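Local coordinates for protein DNA methyltransferase (Nicotiana tabacum, PDB 4ONQ) that probably methylates cytosine at carbon 5 in DNA, as a plant de novo DRM-type methyltransferase, here its catalytic domain with sinefungin bound, at residues L125-I129 against Y204-N209. The protein carries 5 engineered substitutions. Numbering follows the deposited sequence.
Sequences LQTAI and YKSLGN. With SFG (sinefungin), chain C.
Ile129 CG2 and Tyr204 CG (chi1 -74°) each lie anti to their own carbonyl carbon, beside the backbone N, and these torsions bring the methyl over the ring in a CH-pi contact. Here, in the catalytic domain of a class I-like SAM-dependent methyltransferase, the loop before helix 132-143 lies against the C-terminal end of helix 200-208. Ile129 CG2 stands 3.3 Å from the Tyr204 ring centroid, almost exactly on the ring normal, and the two side chains cross at about a right angle. A beta-branched residue suits this place because its methyl sits close to the backbone; the tyrosine offers a broad face while its hydroxyl hydrogen-bonds to Leu177 O. Two residues before Ile129, Thr127 lays its CG2 methyl against the helix backbone, 3.6 Å from Lys205 CA. Gly208 has no side chain, and its CA packs 4.1 Å from both Gln126 C and Thr127 CG2, so the loop backbone comes close. The carbonyls of Leu125 and Gly208, both acceptors, draw near each other, and Arg78 serves both through different nitrogens, NH1 to Gly208 O and, weakly, NH2 to Leu125 O. One residue after Gly208, sinefungin NE makes a weak 3.4 Å hydrogen bond to Asn209 O.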
ATOM      1  N   LEU A 125       3.357   1.934   9.048  1.00 35.63           N
ATOM      2  CA  LEU A 125       2.484   1.012   9.770  1.00 38.45           C
ATOM      3  C   LEU A 125       2.999  -0.417   9.634  1.00 40.08           C
ATOM      4  O   LEU A 125       3.128  -0.916   8.522  1.00 58.31           O
ATOM      5  CB  LEU A 125       1.057   1.100   9.237  1.00 41.98           C
ATOM      6  CG  LEU A 125       0.425   2.490   9.220  1.00 46.33           C
ATOM      7  CD1 LEU A 125      -0.916   2.449   8.497  1.00 42.49           C
ATOM      8  CD2 LEU A 125       0.262   3.028  10.631  1.00 35.14           C
ATOM      9  N   GLN A 126       3.306  -1.068  10.750  1.00 42.96           N
ATOM     10  CA  GLN A 126       3.837  -2.433  10.700  1.00 44.49           C
ATOM     11  C   GLN A 126       2.919  -3.488  11.313  1.00 49.91           C
ATOM     12  O   GLN A 126       1.829  -3.183  11.796  1.00 56.27           O
ATOM     13  CB  GLN A 126       5.234  -2.519  11.325  1.00 58.84           C
ATOM     14  CG  GLN A 126       5.699  -1.260  12.006  1.00 70.20           C
ATOM     15  CD  GLN A 126       7.101  -0.852  11.583  1.00 76.11           C
ATOM     16  OE1 GLN A 126       7.815  -1.623  10.941  1.00 70.74           O
ATOM     17  NE2 GLN A 126       7.495   0.372  11.933  1.00 79.42           N
ATOM     18  N   THR A 127       3.392  -4.728  11.303  1.00 45.30           N
ATOM     19  CA  THR A 127       2.576  -5.882  11.676  1.00 44.26           C
ATOM     20  C   THR A 127       2.454  -6.083  13.193  1.00 49.56           C
ATOM     21  O   THR A 127       1.415  -6.505  13.693  1.00 57.26           O
ATOM     22  CB  THR A 127       3.108  -7.176  11.010  1.00 48.11           C
ATOM     23  OG1 THR A 127       4.477  -7.380  11.379  1.00 53.11           O
ATOM     24  CG2 THR A 127       3.032  -7.057   9.498  1.00 52.17           C
ATOM     25  N   ALA A 128       3.514  -5.765  13.921  1.00 53.15           N
ATOM     26  CA  ALA A 128       3.553  -6.011  15.356  1.00 55.41           C
ATOM     27  C   ALA A 128       2.982  -4.833  16.131  1.00 60.19           C
ATOM     28  O   ALA A 128       3.168  -3.680  15.746  1.00 72.15           O
ATOM     29  CB  ALA A 128       4.985  -6.298  15.804  1.00 37.39           C
ATOM     30  N   ILE A 129       2.300  -5.119  17.234  1.00 43.76           N
ATOM     31  CA  ILE A 129       1.724  -4.051  18.034  1.00 50.62           C
ATOM     32  C   ILE A 129       2.308  -3.938  19.446  1.00 48.39           C
ATOM     33  O   ILE A 129       2.791  -4.912  20.023  1.00 36.82           O
ATOM     34  CB  ILE A 129       0.192  -4.159  18.117  1.00 65.43           C
ATOM     35  CG1 ILE A 129      -0.222  -5.298  19.038  1.00 48.80           C
ATOM     36  CG2 ILE A 129      -0.410  -4.342  16.736  1.00 71.89           C
ATOM     37  CD1 ILE A 129      -1.690  -5.289  19.332  1.00 48.90           C
ATOM     38  N   TYR A 204      -3.547  -7.440  11.724  1.00 32.56           N
ATOM     39  CA  TYR A 204      -2.389  -6.545  11.713  1.00 34.78           C
ATOM     40  C   TYR A 204      -1.325  -6.971  10.715  1.00 39.44           C
ATOM     41  O   TYR A 204      -0.727  -6.132  10.060  1.00 39.73           O
ATOM     42  CB  TYR A 204      -1.750  -6.447  13.087  1.00 30.07           C
ATOM     43  CG  TYR A 204      -2.525  -5.637  14.090  1.00 39.92           C
ATOM     44  CD1 TYR A 204      -3.056  -6.240  15.220  1.00 35.73           C
ATOM     45  CD2 TYR A 204      -2.716  -4.264  13.915  1.00 37.03           C
ATOM     46  CE1 TYR A 204      -3.753  -5.505  16.155  1.00 45.16           C
ATOM     47  CE2 TYR A 204      -3.423  -3.517  14.843  1.00 35.98           C
ATOM     48  CZ  TYR A 204      -3.937  -4.150  15.964  1.00 41.73           C
ATOM     49  OH  TYR A 204      -4.627  -3.447  16.917  1.00 37.62           O
ATOM     50  N   LYS A 205      -1.099  -8.241  10.568  1.00 44.48           N
ATOM     51  CA  LYS A 205      -0.136  -8.689   9.628  1.00 38.94           C
ATOM     52  C   LYS A 205      -0.539  -8.456   8.194  1.00 42.66           C
ATOM     53  O   LYS A 205       0.250  -8.068   7.404  1.00 39.56           O
ATOM     54  CB  LYS A 205       0.151 -10.141   9.896  1.00 48.19           C
ATOM     55  CG  LYS A 205       1.164 -10.755   8.994  1.00 64.00           C
ATOM     56  CD  LYS A 205       1.247 -12.250   9.178  1.00 75.56           C
ATOM     57  CE  LYS A 205       2.427 -12.882   8.467  1.00 79.16           C
ATOM     58  NZ  LYS A 205       2.191 -13.241   7.059  1.00 72.91           N
ATOM     59  N   SER A 206      -1.787  -8.668   7.866  1.00 34.72           N
ATOM     60  CA  SER A 206      -2.258  -8.427   6.506  1.00 29.51           C
ATOM     61  C   SER A 206      -2.331  -6.936   6.166  1.00 33.46           C
ATOM     62  O   SER A 206      -2.056  -6.535   5.033  1.00 36.87           O
ATOM     63  CB  SER A 206      -3.615  -9.099   6.271  1.00 29.70           C
ATOM     64  OG  SER A 206      -3.486 -10.516   6.245  1.00 40.24           O
ATOM     65  N   LEU A 207      -2.700  -6.114   7.145  1.00 29.41           N
ATOM     66  CA  LEU A 207      -2.757  -4.674   6.919  1.00 27.70           C
ATOM     67  C   LEU A 207      -1.349  -4.088   6.820  1.00 32.03           C
ATOM     68  O   LEU A 207      -1.039  -3.317   5.905  1.00 37.76           O
ATOM     69  CB  LEU A 207      -3.564  -3.991   8.024  1.00 30.13           C
ATOM     70  CG  LEU A 207      -5.078  -4.244   7.991  1.00 28.50           C
ATOM     71  CD1 LEU A 207      -5.714  -4.016   9.372  1.00 28.94           C
ATOM     72  CD2 LEU A 207      -5.725  -3.353   6.963  1.00 27.26           C
ATOM     73  N   GLY A 208      -0.493  -4.479   7.755  1.00 28.68           N
ATOM     74  CA  GLY A 208       0.877  -3.997   7.813  1.00 41.20           C
ATOM     75  C   GLY A 208       1.673  -4.238   6.546  1.00 40.22           C
ATOM     76  O   GLY A 208       2.620  -3.514   6.259  1.00 35.01           O
ATOM     77  N   ASN A 209       1.280  -5.251   5.782  1.00 34.01           N
ATOM     78  CA  ASN A 209       1.987  -5.606   4.560  1.00 36.54           C
ATOM     79  C   ASN A 209       1.355  -5.048   3.285  1.00 40.97           C
ATOM     80  O   ASN A 209       1.860  -5.278   2.197  1.00 42.65           O
ATOM     81  CB  ASN A 209       2.118  -7.131   4.457  1.00 39.12           C
ATOM     82  CG  ASN A 209       3.121  -7.701   5.458  1.00 43.67           C
ATOM     83  OD1 ASN A 209       4.119  -7.062   5.781  1.00 43.52           O
ATOM     84  ND2 ASN A 209       2.850  -8.900   5.955  1.00 40.83           N
TER
HETATM   85  N   SFG C 700      -0.314  -6.313  -2.032  1.00 66.26           N
HETATM   86  CA  SFG C 700      -0.850  -6.804  -0.750  1.00 74.87           C
HETATM   87  C   SFG C 700      -1.886  -5.783  -0.287  1.00 77.08           C
HETATM   88  O   SFG C 700      -1.971  -4.712  -0.923  1.00 73.47           O
HETATM   89  OXT SFG C 700      -2.624  -6.136   0.658  1.00 87.12           O
HETATM   90  CB  SFG C 700       0.324  -6.982   0.229  1.00 82.30           C
HETATM   91  CG  SFG C 700       1.126  -8.130  -0.379  1.00 80.74           C
HETATM   92  CD  SFG C 700       2.440  -8.626   0.260  1.00 77.69           C
HETATM   93  NE  SFG C 700       3.492  -7.606   0.278  1.00 73.31           N
HETATM   94  C5' SFG C 700       2.743  -9.838  -0.640  1.00 74.51           C
HETATM   95  C4' SFG C 700       1.505 -10.689  -0.252  1.00 99.01           C
HETATM   96  O4' SFG C 700       2.484 -11.791  -0.541  1.00 99.72           O
HETATM   97  C3' SFG C 700       1.077 -11.447   0.998  1.00 91.12           C
HETATM   98  O3' SFG C 700      -0.200 -12.037   0.825  1.00 95.69           O
HETATM   99  C2' SFG C 700       2.147 -12.453   1.171  1.00 87.01           C
HETATM  100  O2' SFG C 700       1.744 -13.408   2.159  1.00 72.91           O
HETATM  101  C1' SFG C 700       1.818 -13.024  -0.232  1.00100.98           C
HETATM  102  N9  SFG C 700       2.711 -14.170  -0.531  1.00 99.17           N
HETATM  103  C8  SFG C 700       3.746 -14.656   0.134  1.00102.53           C
HETATM  104  N7  SFG C 700       4.250 -15.672  -0.564  1.00 99.00           N
HETATM  105  C5  SFG C 700       3.540 -15.805  -1.685  1.00 95.62           C
HETATM  106  C6  SFG C 700       3.632 -16.661  -2.709  1.00 88.34           C
HETATM  107  N6  SFG C 700       4.602 -17.570  -2.644  1.00 84.57           N
HETATM  108  N1  SFG C 700       2.799 -16.620  -3.757  1.00 82.53           N
HETATM  109  C2  SFG C 700       1.801 -15.646  -3.770  1.00 86.35           C
HETATM  110  N3  SFG C 700       1.725 -14.765  -2.687  1.00 94.72           N
HETATM  111  C4  SFG C 700       2.613 -14.848  -1.680  1.00 97.31           C